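Local coordinates for protein N-acetylglucosamine-specific lectin (Saxidomus purpuratus, PDB 6A7T) that binds N-acetylglucosamine as a C-type lectin whose sugar recognition does not depend on calcium, at residues 32-45 / 70-84. Residues are numbered along the deposited sequence; the frame is centred on the assembly and turned at random.
Sequences EWFGGSCYLFDETE and EDDFIRGVISAQSAF. With CA (calcium ion), chain C.
Phe34 and Phe73 both carry CG trans to the backbone N (chi1 174° and 163°), and from facing backbones the two side chains run antiparallel alongside one another. The ring planes are almost parallel, yet each ring is displaced well off the other's centre; instead one face of each ring takes the other residue's CB in a CH-pi contact, Phe34 CB lying 3.5 Å from the centroid of the Phe73 ring and Phe73 CB 3.7 Å from that of Phe34. The Phe73 ring also turns its CE2 edge onto a face of Tyr39, planes 55° apart, completing an aromatic cluster. Glu32 OE2 comes in at the edge of the Phe73 ring, near its plane, 3.6 Å from Phe73 CE1. One helical turn on from Phe73, Val77 sets CG1 over the centre of the Phe41 ring, 3.6 Å from the centroid, while Ile78 CG2 approaches Phe41 CD2. Farther along, Phe84 CE2 packs on Glu43 CB, and a water joins Glu43 OE2 to Gln81 OE1. At the other end the extended Glu70 chain carries its carboxylate to the calcium ion, which both oxygens bind. Tyr39 OH donates to Glu70 OE1 at 2.6 Å from above the carboxylate plane, a second-shell bond that would steady this ligand. Thr64, Glu66 and Glu153 complete the protein part of the site. Helix 68-78 thus packs over the N-terminal hairpin of strands 32-34 and 37-43, an arrangement characteristic of the C-type lectin fold, with a calcium site at one end of the interface.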
ATOM      1  N   GLU A  32       3.866 -10.108   4.747  1.00 10.59           N
ATOM      2  CA  GLU A  32       2.925  -9.116   5.284  1.00 12.63           C
ATOM      3  C   GLU A  32       2.710  -8.001   4.280  1.00 11.36           C
ATOM      4  O   GLU A  32       3.616  -7.567   3.643  1.00 10.37           O
ATOM      5  CB  GLU A  32       3.500  -8.416   6.508  1.00 15.54           C
ATOM      6  CG  GLU A  32       3.534  -9.267   7.734  1.00 21.25           C
ATOM      7  CD  GLU A  32       3.839  -8.329   8.895  1.00 24.84           C
ATOM      8  OE1 GLU A  32       4.802  -8.611   9.633  1.00 29.40           O
ATOM      9  OE2 GLU A  32       3.100  -7.291   9.029  1.00 24.66           O
ATOM     10  N   TRP A  33       1.477  -7.480   4.211  1.00 10.03           N
ATOM     11  CA  TRP A  33       1.124  -6.376   3.314  1.00 10.10           C
ATOM     12  C   TRP A  33       1.158  -5.032   4.041  1.00  9.75           C
ATOM     13  O   TRP A  33       0.675  -4.922   5.170  1.00 12.46           O
ATOM     14  CB  TRP A  33      -0.266  -6.617   2.745  1.00 10.93           C
ATOM     15  CG  TRP A  33      -0.681  -5.668   1.665  1.00 11.72           C
ATOM     16  CD1 TRP A  33      -0.487  -5.866   0.331  1.00 12.12           C
ATOM     17  CD2 TRP A  33      -1.337  -4.390   1.789  1.00 12.73           C
ATOM     18  NE1 TRP A  33      -1.032  -4.835  -0.370  1.00 12.58           N
ATOM     19  CE2 TRP A  33      -1.560  -3.918   0.484  1.00 13.68           C
ATOM     20  CE3 TRP A  33      -1.831  -3.641   2.866  1.00 14.28           C
ATOM     21  CZ2 TRP A  33      -2.165  -2.694   0.198  1.00 14.15           C
ATOM     22  CZ3 TRP A  33      -2.458  -2.433   2.587  1.00 14.52           C
ATOM     23  CH2 TRP A  33      -2.603  -1.957   1.282  1.00 14.33           C
ATOM     24  N   PHE A  34       1.673  -4.035   3.346  1.00 10.25           N
ATOM     25  CA  PHE A  34       1.576  -2.659   3.774  1.00 12.06           C
ATOM     26  C   PHE A  34       1.756  -1.761   2.558  1.00 12.64           C
ATOM     27  O   PHE A  34       2.688  -1.925   1.801  1.00 11.53           O
ATOM     28  CB  PHE A  34       2.634  -2.353   4.838  1.00 13.61           C
ATOM     29  CG  PHE A  34       2.660  -0.892   5.201  1.00 15.32           C
ATOM     30  CD1 PHE A  34       1.693  -0.383   6.051  1.00 18.07           C
ATOM     31  CD2 PHE A  34       3.548  -0.024   4.592  1.00 16.84           C
ATOM     32  CE1 PHE A  34       1.662   0.973   6.327  1.00 19.18           C
ATOM     33  CE2 PHE A  34       3.538   1.325   4.908  1.00 20.33           C
ATOM     34  CZ  PHE A  34       2.593   1.805   5.766  1.00 19.95           C
ATOM     35  N   GLY A  35       0.843  -0.792   2.360  1.00 13.30           N
ATOM     36  CA  GLY A  35       1.175   0.323   1.461  1.00 12.82           C
ATOM     37  C   GLY A  35       1.368  -0.087  -0.004  1.00 12.28           C
ATOM     38  O   GLY A  35       2.135   0.548  -0.713  1.00 14.26           O
ATOM     39  N   GLY A  36       0.722  -1.178  -0.408  1.00 12.57           N
ATOM     40  CA  GLY A  36       0.730  -1.661  -1.760  1.00 12.28           C
ATOM     41  C   GLY A  36       1.829  -2.661  -2.036  1.00 11.54           C
ATOM     42  O   GLY A  36       1.996  -3.119  -3.165  1.00 12.01           O
ATOM     43  N   SER A  37       2.587  -3.021  -1.006  1.00 10.17           N
ATOM     44  CA  SER A  37       3.681  -4.000  -1.163  1.00  9.31           C
ATOM     45  C   SER A  37       3.504  -5.146  -0.186  1.00  9.23           C
ATOM     46  O   SER A  37       2.888  -4.988   0.843  1.00  8.19           O
ATOM     47  CB  SER A  37       5.012  -3.365  -0.888  1.00  9.27           C
ATOM     48  OG  SER A  37       5.343  -2.435  -1.891  1.00 10.86           O
ATOM     49  N   CYS A  38       4.107  -6.291  -0.536  1.00  8.72           N
ATOM     50  CA  CYS A  38       4.280  -7.434   0.362  1.00  8.25           C
ATOM     51  C   CYS A  38       5.744  -7.488   0.839  1.00  7.83           C
ATOM     52  O   CYS A  38       6.660  -7.246   0.089  1.00  8.51           O
ATOM     53  CB  CYS A  38       3.891  -8.729  -0.314  1.00  8.47           C
ATOM     54  SG  CYS A  38       2.139  -8.798  -0.780  1.00 11.34           S
ATOM     55  N   TYR A  39       5.910  -7.801   2.118  1.00  7.64           N
ATOM     56  CA  TYR A  39       7.209  -7.844   2.777  1.00  7.93           C
ATOM     57  C   TYR A  39       7.459  -9.207   3.413  1.00  7.87           C
ATOM     58  O   TYR A  39       6.585  -9.780   4.087  1.00  8.03           O
ATOM     59  CB  TYR A  39       7.258  -6.808   3.885  1.00  7.66           C
ATOM     60  CG  TYR A  39       7.049  -5.386   3.423  1.00  7.88           C
ATOM     61  CD1 TYR A  39       5.775  -4.894   3.152  1.00  7.99           C
ATOM     62  CD2 TYR A  39       8.119  -4.524   3.252  1.00  8.25           C
ATOM     63  CE1 TYR A  39       5.577  -3.596   2.683  1.00  8.53           C
ATOM     64  CE2 TYR A  39       7.927  -3.204   2.890  1.00  9.18           C
ATOM     65  CZ  TYR A  39       6.662  -2.754   2.546  1.00  9.05           C
ATOM     66  OH  TYR A  39       6.539  -1.443   2.174  1.00 10.69           O
ATOM     67  N   LEU A  40       8.745  -9.617   3.336  1.00  7.47           N
ATOM     68  CA  LEU A  40       9.231 -10.808   4.021  1.00  8.42           C
ATOM     69  C   LEU A  40      10.341 -10.386   4.973  1.00  8.18           C
ATOM     70  O   LEU A  40      11.362  -9.862   4.517  1.00  8.37           O
ATOM     71  CB  LEU A  40       9.779 -11.788   2.978  1.00  8.73           C
ATOM     72  CG  LEU A  40      10.348 -13.100   3.562  1.00  9.85           C
ATOM     73  CD1 LEU A  40       9.282 -13.907   4.246  1.00 12.22           C
ATOM     74  CD2 LEU A  40      11.005 -13.929   2.489  1.00 11.30           C
ATOM     75  N   PHE A  41      10.133 -10.628   6.271  1.00  9.22           N
ATOM     76  CA  PHE A  41      11.130 -10.431   7.298  1.00  9.30           C
ATOM     77  C   PHE A  41      11.835 -11.770   7.485  1.00  9.55           C
ATOM     78  O   PHE A  41      11.352 -12.625   8.247  1.00 12.24           O
ATOM     79  CB  PHE A  41      10.456  -9.857   8.548  1.00  9.31           C
ATOM     80  CG  PHE A  41       9.831  -8.505   8.324  1.00  9.74           C
ATOM     81  CD1 PHE A  41       8.565  -8.392   7.755  1.00  8.83           C
ATOM     82  CD2 PHE A  41      10.478  -7.328   8.717  1.00  9.07           C
ATOM     83  CE1 PHE A  41       7.970  -7.148   7.572  1.00  9.85           C
ATOM     84  CE2 PHE A  41       9.893  -6.092   8.505  1.00  9.69           C
ATOM     85  CZ  PHE A  41       8.638  -5.999   7.947  1.00  9.81           C
ATOM     86  N   ASP A  42      12.848 -11.985   6.660  1.00  9.77           N
ATOM     87  CA  ASP A  42      13.453 -13.308   6.573  1.00 10.97           C
ATOM     88  C   ASP A  42      14.540 -13.461   7.642  1.00 12.28           C
ATOM     89  O   ASP A  42      15.434 -12.631   7.739  1.00 13.35           O
ATOM     90  CB  ASP A  42      13.991 -13.597   5.181  1.00 11.69           C
ATOM     91  CG  ASP A  42      14.230 -15.098   5.001  1.00 12.70           C
ATOM     92  OD1 ASP A  42      13.247 -15.857   4.765  1.00 17.48           O
ATOM     93  OD2 ASP A  42      15.361 -15.519   5.176  1.00 14.11           O
ATOM     94  N   GLU A  43      14.474 -14.563   8.394  1.00 13.07           N
ATOM     95  CA  GLU A  43      15.315 -14.724   9.562  1.00 15.19           C
ATOM     96  C   GLU A  43      16.544 -15.580   9.276  1.00 14.20           C
ATOM     97  O   GLU A  43      17.358 -15.823  10.201  1.00 16.72           O
ATOM     98  CB  GLU A  43      14.462 -15.289  10.681  1.00 18.08           C
ATOM     99  CG  GLU A  43      13.396 -14.299  11.092  1.00 20.89           C
ATOM    100  CD  GLU A  43      12.680 -14.664  12.368  1.00 25.78           C
ATOM    101  OE1 GLU A  43      12.717 -15.873  12.715  1.00 27.78           O
ATOM    102  OE2 GLU A  43      12.124 -13.743  13.000  1.00 26.93           O
ATOM    103  N   THR A  44      16.704 -16.036   8.047  1.00 13.44           N
ATOM    104  CA  THR A  44      17.927 -16.740   7.656  1.00 13.04           C
ATOM    105  C   THR A  44      19.064 -15.715   7.558  1.00 12.39           C
ATOM    106  O   THR A  44      18.909 -14.669   6.980  1.00 13.86           O
ATOM    107  CB  THR A  44      17.823 -17.490   6.334  1.00 14.78           C
ATOM    108  OG1 THR A  44      16.876 -18.549   6.489  1.00 18.34           O
ATOM    109  CG2 THR A  44      19.131 -18.084   5.873  1.00 15.43           C
ATOM    110  N   GLU A  45      20.199 -16.022   8.171  1.00 13.11           N
ATOM    111  CA  GLU A  45      21.291 -15.046   8.262  1.00 13.84           C
ATOM    112  C   GLU A  45      22.235 -15.205   7.074  1.00 11.83           C
ATOM    113  O   GLU A  45      22.702 -16.340   6.786  1.00 12.78           O
ATOM    114  CB  GLU A  45      22.065 -15.262   9.564  1.00 15.63           C
ATOM    115  CG  GLU A  45      21.248 -14.936  10.791  1.00 18.33           C
ATOM    116  CD  GLU A  45      22.014 -15.141  12.076  1.00 24.04           C
ATOM    117  OE1 GLU A  45      22.454 -16.287  12.313  1.00 29.00           O
ATOM    118  OE2 GLU A  45      22.167 -14.165  12.816  1.00 26.41           O
ATOM    119  N   GLU A  70       6.342   4.110   5.864  1.00 14.48           N
ATOM    120  CA  GLU A  70       6.888   2.745   5.607  1.00 13.07           C
ATOM    121  C   GLU A  70       7.899   2.405   6.687  1.00 11.68           C
ATOM    122  O   GLU A  70       7.994   1.242   7.146  1.00 11.80           O
ATOM    123  CB  GLU A  70       7.498   2.668   4.200  1.00 12.23           C
ATOM    124  CG  GLU A  70       7.952   1.247   3.789  1.00 12.84           C
ATOM    125  CD  GLU A  70       8.540   1.181   2.386  1.00 13.16           C
ATOM    126  OE1 GLU A  70       8.640   0.077   1.865  1.00 11.44           O
ATOM    127  OE2 GLU A  70       8.857   2.241   1.760  1.00 14.50           O
ATOM    128  N   ASP A  71       8.679   3.409   7.075  1.00 11.88           N
ATOM    129  CA  ASP A  71       9.667   3.275   8.126  1.00 12.01           C
ATOM    130  C   ASP A  71       8.968   2.793   9.400  1.00 12.00           C
ATOM    131  O   ASP A  71       9.443   1.868  10.063  1.00 10.47           O
ATOM    132  CB  ASP A  71      10.398   4.590   8.335  1.00 13.08           C
ATOM    133  CG  ASP A  71      11.471   4.556   9.393  1.00 13.75           C
ATOM    134  OD1 ASP A  71      12.457   3.858   9.220  1.00 12.82           O
ATOM    135  OD2 ASP A  71      11.287   5.312  10.420  1.00 14.82           O
ATOM    136  N   ASP A  72       7.827   3.401   9.704  1.00 13.22           N
ATOM    137  CA  ASP A  72       7.091   3.065  10.921  1.00 13.60           C
ATOM    138  C   ASP A  72       6.603   1.616  10.856  1.00 13.19           C
ATOM    139  O   ASP A  72       6.701   0.860  11.849  1.00 12.55           O
ATOM    140  CB  ASP A  72       5.963   4.087  11.187  1.00 14.12           C
ATOM    141  CG  ASP A  72       6.421   5.492  11.625  1.00 16.37           C
ATOM    142  OD1 ASP A  72       7.605   5.672  12.000  1.00 16.56           O
ATOM    143  OD2 ASP A  72       5.568   6.454  11.566  1.00 19.01           O
ATOM    144  N   PHE A  73       6.040   1.212   9.724  1.00 12.15           N
ATOM    145  CA  PHE A  73       5.580  -0.110   9.523  1.00 11.48           C
ATOM    146  C   PHE A  73       6.722  -1.075   9.829  1.00 10.81           C
ATOM    147  O   PHE A  73       6.551  -2.032  10.549  1.00 11.37           O
ATOM    148  CB  PHE A  73       5.056  -0.318   8.093  1.00 12.60           C
ATOM    149  CG  PHE A  73       4.946  -1.761   7.714  1.00 12.48           C
ATOM    150  CD1 PHE A  73       3.985  -2.578   8.292  1.00 14.08           C
ATOM    151  CD2 PHE A  73       5.849  -2.315   6.808  1.00 13.47           C
ATOM    152  CE1 PHE A  73       3.920  -3.936   7.983  1.00 14.94           C
ATOM    153  CE2 PHE A  73       5.775  -3.663   6.499  1.00 14.03           C
ATOM    154  CZ  PHE A  73       4.807  -4.461   7.065  1.00 14.36           C
ATOM    155  N   ILE A  74       7.893  -0.860   9.208  1.00 10.28           N
ATOM    156  CA  ILE A  74       9.006  -1.802   9.355  1.00 10.54           C
ATOM    157  C   ILE A  74       9.406  -1.871  10.827  1.00 10.77           C
ATOM    158  O   ILE A  74       9.596  -2.967  11.360  1.00 10.21           O
ATOM    159  CB  ILE A  74      10.172  -1.405   8.445  1.00 11.20           C
ATOM    160  CG1 ILE A  74       9.791  -1.594   6.978  1.00 11.44           C
ATOM    161  CG2 ILE A  74      11.426  -2.166   8.824  1.00 12.40           C
ATOM    162  CD1 ILE A  74      10.682  -0.883   5.997  1.00 11.74           C
ATOM    163  N   ARG A  75       9.538  -0.698  11.461  1.00 11.17           N
ATOM    164  CA  ARG A  75       9.944  -0.643  12.846  1.00 12.26           C
ATOM    165  C   ARG A  75       8.943  -1.430  13.696  1.00 11.84           C
ATOM    166  O   ARG A  75       9.349  -2.113  14.643  1.00 12.03           O
ATOM    167  CB  ARG A  75      10.104   0.794  13.320  1.00 13.15           C
ATOM    168  CG  ARG A  75      10.700   0.857  14.723  1.00 14.35           C
ATOM    169  CD  ARG A  75      10.941   2.268  15.186  1.00 14.69           C
ATOM    170  NE  ARG A  75      11.942   2.943  14.395  1.00 13.48           N
ATOM    171  CZ  ARG A  75      11.720   3.747  13.374  1.00 13.33           C
ATOM    172  NH1 ARG A  75      10.512   4.160  13.065  1.00 12.47           N
ATOM    173  NH2 ARG A  75      12.769   4.123  12.656  1.00 15.55           N
ATOM    174  N   GLY A  76       7.653  -1.273  13.387  1.00 11.58           N
ATOM    175  CA  GLY A  76       6.573  -2.019  14.104  1.00 13.38           C
ATOM    176  C   GLY A  76       6.788  -3.518  14.148  1.00 13.38           C
ATOM    177  O   GLY A  76       6.544  -4.144  15.188  1.00 16.13           O
ATOM    178  N   VAL A  77       7.252  -4.113  13.043  1.00 11.50           N
ATOM    179  CA  VAL A  77       7.508  -5.528  12.965  1.00 10.75           C
ATOM    180  C   VAL A  77       8.813  -5.864  13.700  1.00 11.17           C
ATOM    181  O   VAL A  77       8.818  -6.711  14.626  1.00 10.65           O
ATOM    182  CB  VAL A  77       7.532  -6.013  11.499  1.00 10.63           C
ATOM    183  CG1 VAL A  77       7.837  -7.500  11.409  1.00 11.18           C
ATOM    184  CG2 VAL A  77       6.207  -5.723  10.799  1.00 10.85           C
ATOM    185  N   ILE A  78       9.932  -5.226  13.336  1.00 10.14           N
ATOM    186  CA  ILE A  78      11.220  -5.708  13.836  1.00 11.28           C
ATOM    187  C   ILE A  78      11.386  -5.402  15.343  1.00 11.86           C
ATOM    188  O   ILE A  78      12.061  -6.132  16.029  1.00 11.71           O
ATOM    189  CB  ILE A  78      12.377  -5.193  12.955  1.00 11.42           C
ATOM    190  CG1 ILE A  78      12.553  -3.682  13.011  1.00 10.61           C
ATOM    191  CG2 ILE A  78      12.149  -5.700  11.550  1.00 11.42           C
ATOM    192  CD1 ILE A  78      13.553  -3.160  12.026  1.00 12.08           C
ATOM    193  N   SER A  79      10.777  -4.326  15.848  1.00 13.19           N
ATOM    194  CA  SER A  79      10.881  -3.934  17.287  1.00 14.56           C
ATOM    195  C   SER A  79      10.091  -4.908  18.176  1.00 16.43           C
ATOM    196  O   SER A  79      10.309  -4.919  19.406  1.00 18.95           O
ATOM    197  CB  SER A  79      10.441  -2.523  17.513  1.00 14.76           C
ATOM    198  OG  SER A  79       9.028  -2.414  17.398  1.00 15.75           O
ATOM    199  N   ALA A  80       9.212  -5.719  17.586  1.00 17.34           N
ATOM    200  CA  ALA A  80       8.331  -6.652  18.371  1.00 17.27           C
ATOM    201  C   ALA A  80       9.036  -7.990  18.656  1.00 19.64           C
ATOM    202  O   ALA A  80       8.432  -8.873  19.302  1.00 22.96           O
ATOM    203  CB  ALA A  80       7.036  -6.897  17.629  1.00 20.11           C
ATOM    204  N   GLN A  81      10.252  -8.202  18.138  1.00 15.92           N
ATOM    205  CA  GLN A  81      11.067  -9.363  18.429  1.00 16.21           C
ATOM    206  C   GLN A  81      12.366  -8.860  19.071  1.00 17.34           C
ATOM    207  O   GLN A  81      12.662  -7.622  19.036  1.00 18.52           O
ATOM    208  CB  GLN A  81      11.328 -10.244  17.199  1.00 15.35           C
ATOM    209  CG  GLN A  81      12.051  -9.555  16.046  1.00 14.55           C
ATOM    210  CD  GLN A  81      13.540  -9.497  16.276  1.00 15.56           C
ATOM    211  OE1 GLN A  81      14.197 -10.517  16.445  1.00 15.15           O
ATOM    212  NE2 GLN A  81      14.087  -8.303  16.245  1.00 14.67           N
ATOM    213  N   SER A  82      13.127  -9.788  19.663  1.00 20.13           N
ATOM    214  CA  SER A  82      14.426  -9.431  20.284  1.00 21.88           C
ATOM    215  C   SER A  82      15.530 -10.468  20.003  1.00 21.92           C
ATOM    216  O   SER A  82      16.581 -10.379  20.588  1.00 26.41           O
ATOM    217  CB  SER A  82      14.267  -9.198  21.767  1.00 27.50           C
ATOM    218  OG  SER A  82      13.836 -10.403  22.380  1.00 31.06           O
ATOM    219  N   ALA A  83      15.328 -11.412  19.083  1.00 22.30           N
ATOM    220  CA  ALA A  83      16.397 -12.350  18.683  1.00 20.09           C
ATOM    221  C   ALA A  83      17.462 -11.622  17.863  1.00 17.91           C
ATOM    222  O   ALA A  83      18.646 -11.921  17.941  1.00 18.62           O
ATOM    223  CB  ALA A  83      15.846 -13.484  17.873  1.00 20.84           C
ATOM    224  N   PHE A  84      17.003 -10.709  17.000  1.00 14.76           N
ATOM    225  CA  PHE A  84      17.893 -10.030  16.060  1.00 13.31           C
ATOM    226  C   PHE A  84      17.973  -8.543  16.371  1.00 13.00           C
ATOM    227  O   PHE A  84      16.959  -7.911  16.660  1.00 13.31           O
ATOM    228  CB  PHE A  84      17.377 -10.201  14.629  1.00 12.99           C
ATOM    229  CG  PHE A  84      17.349 -11.632  14.182  1.00 13.17           C
ATOM    230  CD1 PHE A  84      18.518 -12.348  14.007  1.00 14.12           C
ATOM    231  CD2 PHE A  84      16.146 -12.281  14.014  1.00 14.50           C
ATOM    232  CE1 PHE A  84      18.504 -13.668  13.611  1.00 14.89           C
ATOM    233  CE2 PHE A  84      16.120 -13.618  13.673  1.00 16.92           C
ATOM    234  CZ  PHE A  84      17.295 -14.310  13.469  1.00 16.78           C
TER
HETATM  235 CA    CA C 201       9.358   0.716  -0.347  1.00 11.63          CA
HETATM  236  O   HOH W   1      13.048 -12.868  15.592  1.00 26.22           O
HETATM  237  O   HOH W   2       7.126   1.606  -0.937  1.00 15.55           O
HETATM  238  O   HOH W   3       9.464   0.521  -2.824  1.00 11.13           O